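PDB 1VL4: PmbA-related protein from Thermotoga maritima, which probably acts as a metallopeptidase of the PmbA/TldD type, the peptidase U62 family. Local coordinates for residues G226-I230 / H401-I406; V237-A243 / V366-V371. One frame throughout, in Å; residues are numbered along the deposited sequence.

Contact 1. Residues G226-I230 / H401-I406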
ATOM      1  N   GLY A 226      32.014 -12.512   6.732  1.00 17.52           N
ATOM      2  CA  GLY A 226      32.477 -13.885   6.900  1.00 18.81           C
ATOM      3  C   GLY A 226      31.359 -14.877   7.201  1.00 18.73           C
ATOM      4  O   GLY A 226      31.612 -15.973   7.703  1.00 20.14           O
ATOM      5  N   SER A 227      30.121 -14.497   6.927  1.00 17.76           N
ATOM      6  CA  SER A 227      29.016 -15.419   7.053  1.00 17.25           C
ATOM      7  C   SER A 227      29.268 -16.673   6.226  1.00 20.27           C
ATOM      8  O   SER A 227      30.008 -16.651   5.246  1.00 20.66           O
ATOM      9  CB  SER A 227      27.698 -14.768   6.661  1.00 16.64           C
ATOM     10  OG  SER A 227      27.262 -13.883   7.681  1.00 14.94           O
ATOM     11  N   LYS A 228      28.688 -17.773   6.691  1.00 22.56           N
ATOM     12  CA  LYS A 228      28.764 -19.071   6.041  1.00 25.11           C
ATOM     13  C   LYS A 228      27.357 -19.607   6.137  1.00 26.01           C
ATOM     14  O   LYS A 228      26.614 -19.231   7.038  1.00 22.61           O
ATOM     15  CB  LYS A 228      29.725 -19.989   6.786  1.00 25.07           C
ATOM     16  CG  LYS A 228      31.125 -19.402   6.977  1.00 28.55           C
ATOM     17  CD  LYS A 228      32.054 -20.323   7.757  1.00 29.06           C
ATOM     18  CE  LYS A 228      32.577 -21.478   6.915  1.00 33.33           C
ATOM     19  NZ  LYS A 228      33.373 -21.046   5.720  1.00 35.70           N
ATOM     20  N   THR A 229      26.957 -20.488   5.237  1.00 27.72           N
ATOM     21  CA  THR A 229      25.618 -21.067   5.384  1.00 27.76           C
ATOM     22  C   THR A 229      25.798 -22.300   6.273  1.00 24.59           C
ATOM     23  O   THR A 229      26.916 -22.627   6.659  1.00 19.80           O
ATOM     24  CB  THR A 229      24.906 -21.358   4.017  1.00 28.47           C
ATOM     25  OG1 THR A 229      23.479 -21.240   4.180  1.00 33.78           O
ATOM     26  CG2 THR A 229      25.299 -22.738   3.451  1.00 27.63           C
ATOM     27  N   ILE A 230      24.694 -22.920   6.671  1.00 24.41           N
ATOM     28  CA  ILE A 230      24.762 -24.106   7.501  1.00 23.19           C
ATOM     29  C   ILE A 230      23.871 -25.175   6.896  1.00 18.57           C
ATOM     30  O   ILE A 230      23.039 -24.862   6.029  1.00 16.32           O
ATOM     31  CB  ILE A 230      24.324 -23.817   8.975  1.00 23.43           C
ATOM     32  CG1 ILE A 230      22.838 -23.485   9.044  1.00 24.59           C
ATOM     33  CG2 ILE A 230      25.190 -22.721   9.594  1.00 25.88           C
ATOM     34  CD1 ILE A 230      22.329 -23.344  10.478  1.00 26.26           C
ATOM     35  N   HIS A 401      30.083 -17.190  14.006  1.00 18.70           N
ATOM     36  CA  HIS A 401      30.082 -16.574  12.668  1.00 19.91           C
ATOM     37  C   HIS A 401      28.672 -16.350  12.163  1.00 17.43           C
ATOM     38  O   HIS A 401      27.757 -17.049  12.571  1.00 14.56           O
ATOM     39  CB  HIS A 401      30.864 -17.409  11.648  1.00 21.54           C
ATOM     40  CG  HIS A 401      30.368 -18.818  11.475  1.00 27.85           C
ATOM     41  ND1 HIS A 401      29.256 -19.136  10.719  1.00 26.08           N
ATOM     42  CD2 HIS A 401      30.862 -19.994  11.931  1.00 26.92           C
ATOM     43  CE1 HIS A 401      29.078 -20.444  10.733  1.00 29.05           C
ATOM     44  NE2 HIS A 401      30.041 -20.989  11.459  1.00 29.10           N
ATOM     45  N   GLY A 402      28.503 -15.373  11.277  1.00 14.52           N
ATOM     46  CA  GLY A 402      27.199 -15.088  10.718  1.00 13.61           C
ATOM     47  C   GLY A 402      26.739 -16.225   9.815  1.00 15.46           C
ATOM     48  O   GLY A 402      27.534 -17.024   9.364  1.00 15.08           O
ATOM     49  N   VAL A 403      25.432 -16.317   9.599  1.00 20.62           N
ATOM     50  CA  VAL A 403      24.858 -17.411   8.817  1.00 23.41           C
ATOM     51  C   VAL A 403      24.160 -16.862   7.561  1.00 24.78           C
ATOM     52  O   VAL A 403      23.196 -16.130   7.668  1.00 27.78           O
ATOM     53  CB  VAL A 403      23.877 -18.254   9.685  1.00 23.49           C
ATOM     54  CG1 VAL A 403      23.227 -19.336   8.863  1.00 29.65           C
ATOM     55  CG2 VAL A 403      24.634 -18.900  10.822  1.00 26.81           C
ATOM     56  N   GLU A 404      24.687 -17.249   6.406  1.00 28.52           N
ATOM     57  CA  GLU A 404      24.207 -16.865   5.076  1.00 29.96           C
ATOM     58  C   GLU A 404      23.007 -17.640   4.612  1.00 28.38           C
ATOM     59  O   GLU A 404      22.939 -18.868   4.796  1.00 26.65           O
ATOM     60  CB  GLU A 404      25.248 -17.239   4.021  1.00 31.35           C
ATOM     61  CG  GLU A 404      26.486 -16.423   3.994  1.00 37.65           C
ATOM     62  CD  GLU A 404      26.982 -16.261   2.604  1.00 38.65           C
ATOM     63  OE1 GLU A 404      26.302 -15.539   1.840  1.00 47.77           O
ATOM     64  OE2 GLU A 404      28.042 -16.831   2.270  1.00 47.72           O
ATOM     65  N   ASP A 405      22.123 -16.941   3.912  1.00 25.94           N
ATOM     66  CA  ASP A 405      21.178 -17.585   3.032  1.00 24.50           C
ATOM     67  C   ASP A 405      20.406 -18.637   3.781  1.00 23.65           C
ATOM     68  O   ASP A 405      20.440 -19.817   3.436  1.00 22.78           O
ATOM     69  CB  ASP A 405      21.932 -18.231   1.862  1.00 27.43           C
ATOM     70  CG  ASP A 405      22.674 -17.219   1.018  1.00 29.13           C
ATOM     71  OD1 ASP A 405      22.102 -16.143   0.722  1.00 38.68           O
ATOM     72  OD2 ASP A 405      23.823 -17.523   0.637  1.00 37.76           O
ATOM     73  N   ILE A 406      19.743 -18.227   4.852  1.00 22.81           N
ATOM     74  CA  ILE A 406      18.910 -19.172   5.568  1.00 23.62           C
ATOM     75  C   ILE A 406      17.439 -18.787   5.558  1.00 22.31           C
ATOM     76  O   ILE A 406      17.080 -17.618   5.481  1.00 19.84           O
ATOM     77  CB  ILE A 406      19.397 -19.417   7.013  1.00 23.81           C
ATOM     78  CG1 ILE A 406      19.590 -18.101   7.761  1.00 24.94           C
ATOM     79  CG2 ILE A 406      20.669 -20.258   6.976  1.00 24.65           C
ATOM     80  CD1 ILE A 406      19.505 -18.265   9.262  1.00 30.63           C
TER
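Over one face of the His401 imidazole lies the aliphatic chain of Lys228: CD sits 4.1 Å from the ring centroid and only 4° off the ring normal, a CH-pi contact. At the ring edge ND1 donates to Gly402 O at 3.0 Å, in the ring plane and nearly straight at 175°. A chi1 of 58°, with CG between backbone N and carbonyl carbon, turns the ring forward along the chain, where ND1 can meet Gly402 O. The Trp393 ring of the adjacent strand also meets His401, at a shallow interplanar angle.

Gly402 O is gripped twice, because Lys228 N (3.0 Å) reaches it from the opposite face of the carbonyl plane to ND1. Glu404 N in turn donates to Lys228 O at 2.8 Å, so both backbone polar groups of Lys228 bracket Val403. This single bridge docks the loop between helix 210-223 and strand 233-239 onto strand 398-404 of the mixed C-terminal sheet, just before the chain turns a corner at Asp405.

Ser227 lies close over Gly402, where a side chain would collide with its hydroxyl; OG itself bonds to Leu224 O, while CB rests 3.4 Å from Glu404 CG. Farther out the Glu404 carboxylate forms a salt bridge with Arg194. Thr229 OG1 donates to Glu404 O at 2.5 Å, tilted out of the carbonyl plane. Across the other end, Ile230 CG2 meets Val403 CG1 at 4.0 Å, the two side chains roughly perpendicular, and Ile230 N is buried there without a hydrogen-bonding partner.

Contact 2. Residues V237-A243 / V366-V371; sequences VLMRNTA and VVITEV
The guanidinium of Arg240 lies with one face against Thr369, whose CB stands 3.6 Å above the plane, over its centre. In that same plane, at the edge, NE and NH1 both converge on Thr242 OG1, at 3.0 Å for NE, a side-on grip that fixes the rotation of the group. The carboxylate of Glu370 is turned 78° against the guanidinium, so its salt bridge, NH1 to OE2 at 3.2 Å, is a single-atom contact and not a paired, coplanar one. NH1 has a second charged mate in Glu220, on helix 210-223. A bend at chi3 (73°) brings NE and NH1 to Thr242 OG1. The threonine hydroxyl, receiving two N-H groups, passes its own hydrogen to Thr369 O at 2.5 Å, in the carbonyl plane, which ties the first turn of helix 241-247 to the strand. With Arg240 cut back to an alanine, Glu370 and Glu220 would probably lose their shared countercharge, and Thr242 OG1 the two N-H groups that hold it.

The apolar side chains follow the strand alternation. Leu238 and Val367 lie side by side, pointing the same way, with CB and CG2 4.0 Å apart, and both touch helix 355-362. On the other face Ile368 reaches out in two directions, CD1 meeting Val237 CG1 at 3.8 Å and CG2 meeting Ala243 CB at 3.9 Å.

Beneath these contacts run three backbone bonds, Leu238 N to Val366 O, Ile368 N to Leu238 O and Arg240 N to Ile368 O. They define a parallel strand pair, axes 24° apart; Arg240 then occupies the N-cap position of helix 241-247, while strand 365-372 carries a classic beta bulge, Thr369 and Glu370 lying opposite Lys390 of antiparallel strand 384-395.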
ATOM      1  N   VAL A 237      16.975 -22.105  18.533  1.00 11.06           N
ATOM      2  CA  VAL A 237      17.019 -20.767  17.963  1.00 11.51           C
ATOM      3  C   VAL A 237      16.890 -19.732  19.055  1.00 13.19           C
ATOM      4  O   VAL A 237      15.884 -19.698  19.790  1.00 13.67           O
ATOM      5  CB  VAL A 237      15.924 -20.559  16.876  1.00 11.77           C
ATOM      6  CG1 VAL A 237      15.803 -19.075  16.509  1.00 13.35           C
ATOM      7  CG2 VAL A 237      16.228 -21.386  15.608  1.00 14.31           C
ATOM      8  N   LEU A 238      17.912 -18.889  19.181  1.00 10.50           N
ATOM      9  CA  LEU A 238      17.778 -17.693  20.017  1.00 12.79           C
ATOM     10  C   LEU A 238      17.277 -16.571  19.089  1.00 13.60           C
ATOM     11  O   LEU A 238      18.018 -16.041  18.262  1.00 11.84           O
ATOM     12  CB  LEU A 238      19.105 -17.349  20.671  1.00 14.26           C
ATOM     13  CG  LEU A 238      19.279 -16.031  21.425  1.00 16.20           C
ATOM     14  CD1 LEU A 238      18.074 -15.684  22.220  1.00 25.55           C
ATOM     15  CD2 LEU A 238      20.557 -16.172  22.304  1.00 16.87           C
ATOM     16  N   MET A 239      15.990 -16.280  19.168  1.00 11.38           N
ATOM     17  CA  MET A 239      15.435 -15.238  18.333  1.00 13.50           C
ATOM     18  C   MET A 239      15.546 -13.884  19.004  1.00  9.81           C
ATOM     19  O   MET A 239      14.837 -13.579  19.961  1.00 10.96           O
ATOM     20  CB  MET A 239      14.023 -15.584  17.966  1.00 12.28           C
ATOM     21  CG  MET A 239      13.370 -14.517  17.107  1.00 24.81           C
ATOM     22  SD  MET A 239      11.986 -15.162  16.168  1.00 28.68           S
ATOM     23  CE  MET A 239      12.802 -16.485  15.335  1.00 18.59           C
ATOM     24  N   ARG A 240      16.453 -13.052  18.497  1.00 10.01           N
ATOM     25  CA  ARG A 240      16.637 -11.733  19.062  1.00 10.53           C
ATOM     26  C   ARG A 240      15.335 -10.930  18.973  1.00  9.98           C
ATOM     27  O   ARG A 240      14.519 -11.152  18.078  1.00  9.24           O
ATOM     28  CB  ARG A 240      17.745 -10.976  18.376  1.00  8.28           C
ATOM     29  CG  ARG A 240      18.287  -9.802  19.191  1.00  7.93           C
ATOM     30  CD  ARG A 240      19.472  -9.165  18.548  1.00 17.69           C
ATOM     31  NE  ARG A 240      19.081  -8.397  17.369  1.00 10.94           N
ATOM     32  CZ  ARG A 240      19.938  -7.853  16.522  1.00 17.10           C
ATOM     33  NH1 ARG A 240      19.473  -7.206  15.477  1.00 15.42           N
ATOM     34  NH2 ARG A 240      21.250  -7.941  16.735  1.00 13.00           N
ATOM     35  N   ASN A 241      15.186 -10.017  19.927  1.00  9.85           N
ATOM     36  CA  ASN A 241      14.053  -9.098  19.999  1.00 11.17           C
ATOM     37  C   ASN A 241      13.607  -8.520  18.641  1.00 12.95           C
ATOM     38  O   ASN A 241      12.421  -8.554  18.300  1.00 13.88           O
ATOM     39  CB  ASN A 241      14.256  -7.988  21.095  1.00 11.53           C
ATOM     40  CG  ASN A 241      15.577  -7.222  21.008  1.00 11.57           C
ATOM     41  OD1 ASN A 241      16.250  -7.188  19.972  1.00 14.69           O
ATOM     42  ND2 ASN A 241      15.920  -6.532  22.118  1.00 15.82           N
ATOM     43  N   THR A 242      14.553  -7.997  17.879  1.00 11.44           N
ATOM     44  CA  THR A 242      14.248  -7.382  16.580  1.00 14.65           C
ATOM     45  C   THR A 242      13.542  -8.344  15.601  1.00 17.67           C
ATOM     46  O   THR A 242      12.665  -7.917  14.866  1.00 18.86           O
ATOM     47  CB  THR A 242      15.521  -6.876  15.900  1.00 17.17           C
ATOM     48  OG1 THR A 242      16.509  -7.910  15.941  1.00 15.80           O
ATOM     49  CG2 THR A 242      16.081  -5.702  16.636  1.00 20.81           C
ATOM     50  N   ALA A 243      13.923  -9.630  15.588  1.00 15.76           N
ATOM     51  CA  ALA A 243      13.226 -10.618  14.726  1.00 14.42           C
ATOM     52  C   ALA A 243      11.825 -10.919  15.304  1.00 14.72           C
ATOM     53  O   ALA A 243      10.812 -10.959  14.585  1.00 16.21           O
ATOM     54  CB  ALA A 243      14.052 -11.882  14.588  1.00 14.55           C
ATOM     55  N   VAL A 366      21.420 -21.529  16.650  1.00 11.06           N
ATOM     56  CA  VAL A 366      21.301 -20.394  15.754  1.00 10.73           C
ATOM     57  C   VAL A 366      20.755 -19.186  16.502  1.00  9.95           C
ATOM     58  O   VAL A 366      19.847 -19.312  17.314  1.00 11.73           O
ATOM     59  CB  VAL A 366      20.352 -20.706  14.593  1.00 10.77           C
ATOM     60  CG1 VAL A 366      20.231 -19.477  13.669  1.00 13.13           C
ATOM     61  CG2 VAL A 366      20.851 -21.927  13.815  1.00 12.66           C
ATOM     62  N   VAL A 367      21.326 -18.024  16.215  1.00  9.08           N
ATOM     63  CA  VAL A 367      20.749 -16.751  16.622  1.00 10.16           C
ATOM     64  C   VAL A 367      20.105 -16.128  15.364  1.00 10.20           C
ATOM     65  O   VAL A 367      20.746 -16.001  14.346  1.00  7.25           O
ATOM     66  CB  VAL A 367      21.800 -15.792  17.203  1.00  8.62           C
ATOM     67  CG1 VAL A 367      21.215 -14.362  17.366  1.00  9.58           C
ATOM     68  CG2 VAL A 367      22.348 -16.325  18.544  1.00 14.74           C
ATOM     69  N   ILE A 368      18.831 -15.786  15.442  1.00  9.23           N
ATOM     70  CA  ILE A 368      18.178 -15.086  14.352  1.00  9.72           C
ATOM     71  C   ILE A 368      17.897 -13.668  14.804  1.00 12.30           C
ATOM     72  O   ILE A 368      17.197 -13.443  15.798  1.00 12.27           O
ATOM     73  CB  ILE A 368      16.940 -15.861  13.844  1.00 12.00           C
ATOM     74  CG1 ILE A 368      17.434 -16.967  12.913  1.00 19.55           C
ATOM     75  CG2 ILE A 368      15.930 -14.948  13.063  1.00 12.78           C
ATOM     76  CD1 ILE A 368      16.553 -18.094  12.891  1.00 29.72           C
ATOM     77  N   THR A 369      18.469 -12.723  14.054  1.00 13.02           N
ATOM     78  CA  THR A 369      18.412 -11.293  14.388  1.00 15.19           C
ATOM     79  C   THR A 369      17.399 -10.508  13.565  1.00 14.61           C
ATOM     80  O   THR A 369      16.932  -9.487  14.020  1.00 15.56           O
ATOM     81  CB  THR A 369      19.763 -10.606  14.178  1.00 12.69           C
ATOM     82  OG1 THR A 369      20.226 -10.873  12.843  1.00 16.72           O
ATOM     83  CG2 THR A 369      20.787 -11.128  15.197  1.00 19.06           C
ATOM     84  N   GLU A 370      17.096 -10.974  12.363  1.00 15.27           N
ATOM     85  CA  GLU A 370      16.099 -10.328  11.505  1.00 17.68           C
ATOM     86  C   GLU A 370      15.390 -11.377  10.663  1.00 17.16           C
ATOM     87  O   GLU A 370      15.991 -12.396  10.279  1.00 18.71           O
ATOM     88  CB  GLU A 370      16.759  -9.299  10.575  1.00 19.36           C
ATOM     89  CG  GLU A 370      17.715  -8.294  11.293  1.00 21.47           C
ATOM     90  CD  GLU A 370      16.981  -7.295  12.164  1.00 30.34           C
ATOM     91  OE1 GLU A 370      15.717  -7.221  12.074  1.00 35.55           O
ATOM     92  OE2 GLU A 370      17.667  -6.576  12.937  1.00 29.96           O
ATOM     93  N   VAL A 371      14.103 -11.134  10.410  1.00 18.11           N
ATOM     94  CA  VAL A 371      13.319 -11.910   9.419  1.00 17.53           C
ATOM     95  C   VAL A 371      12.763 -10.994   8.296  1.00 18.84           C
ATOM     96  O   VAL A 371      12.528  -9.824   8.497  1.00 21.74           O
ATOM     97  CB  VAL A 371      12.161 -12.674  10.092  1.00 16.72           C
ATOM     98  CG1 VAL A 371      12.683 -13.836  10.915  1.00 22.75           C
ATOM     99  CG2 VAL A 371      11.305 -11.753  10.972  1.00 21.72           C
TER

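Overall arrangement
The two contacts lie with centres about 14 Å apart, on the same side of the chain's centre, and both reach the mixed sheet of the C-terminal region. In chain order the segments run 226-230, 237-243, 366-371, 401-406, so contact 2 falls within the span that contact 1 brackets. The sheet gives the path between them: strand 365-372 pairs with 384-395, which pairs with 398-404. They also touch directly, Ile230 CD1 packing on Val366 CG2 at 3.9 Å. Contact 2 is buried, whereas contact 1 is only partly so; together they fix the chain leaving helix 210-223 first to strand 398-404, then to strand 365-372.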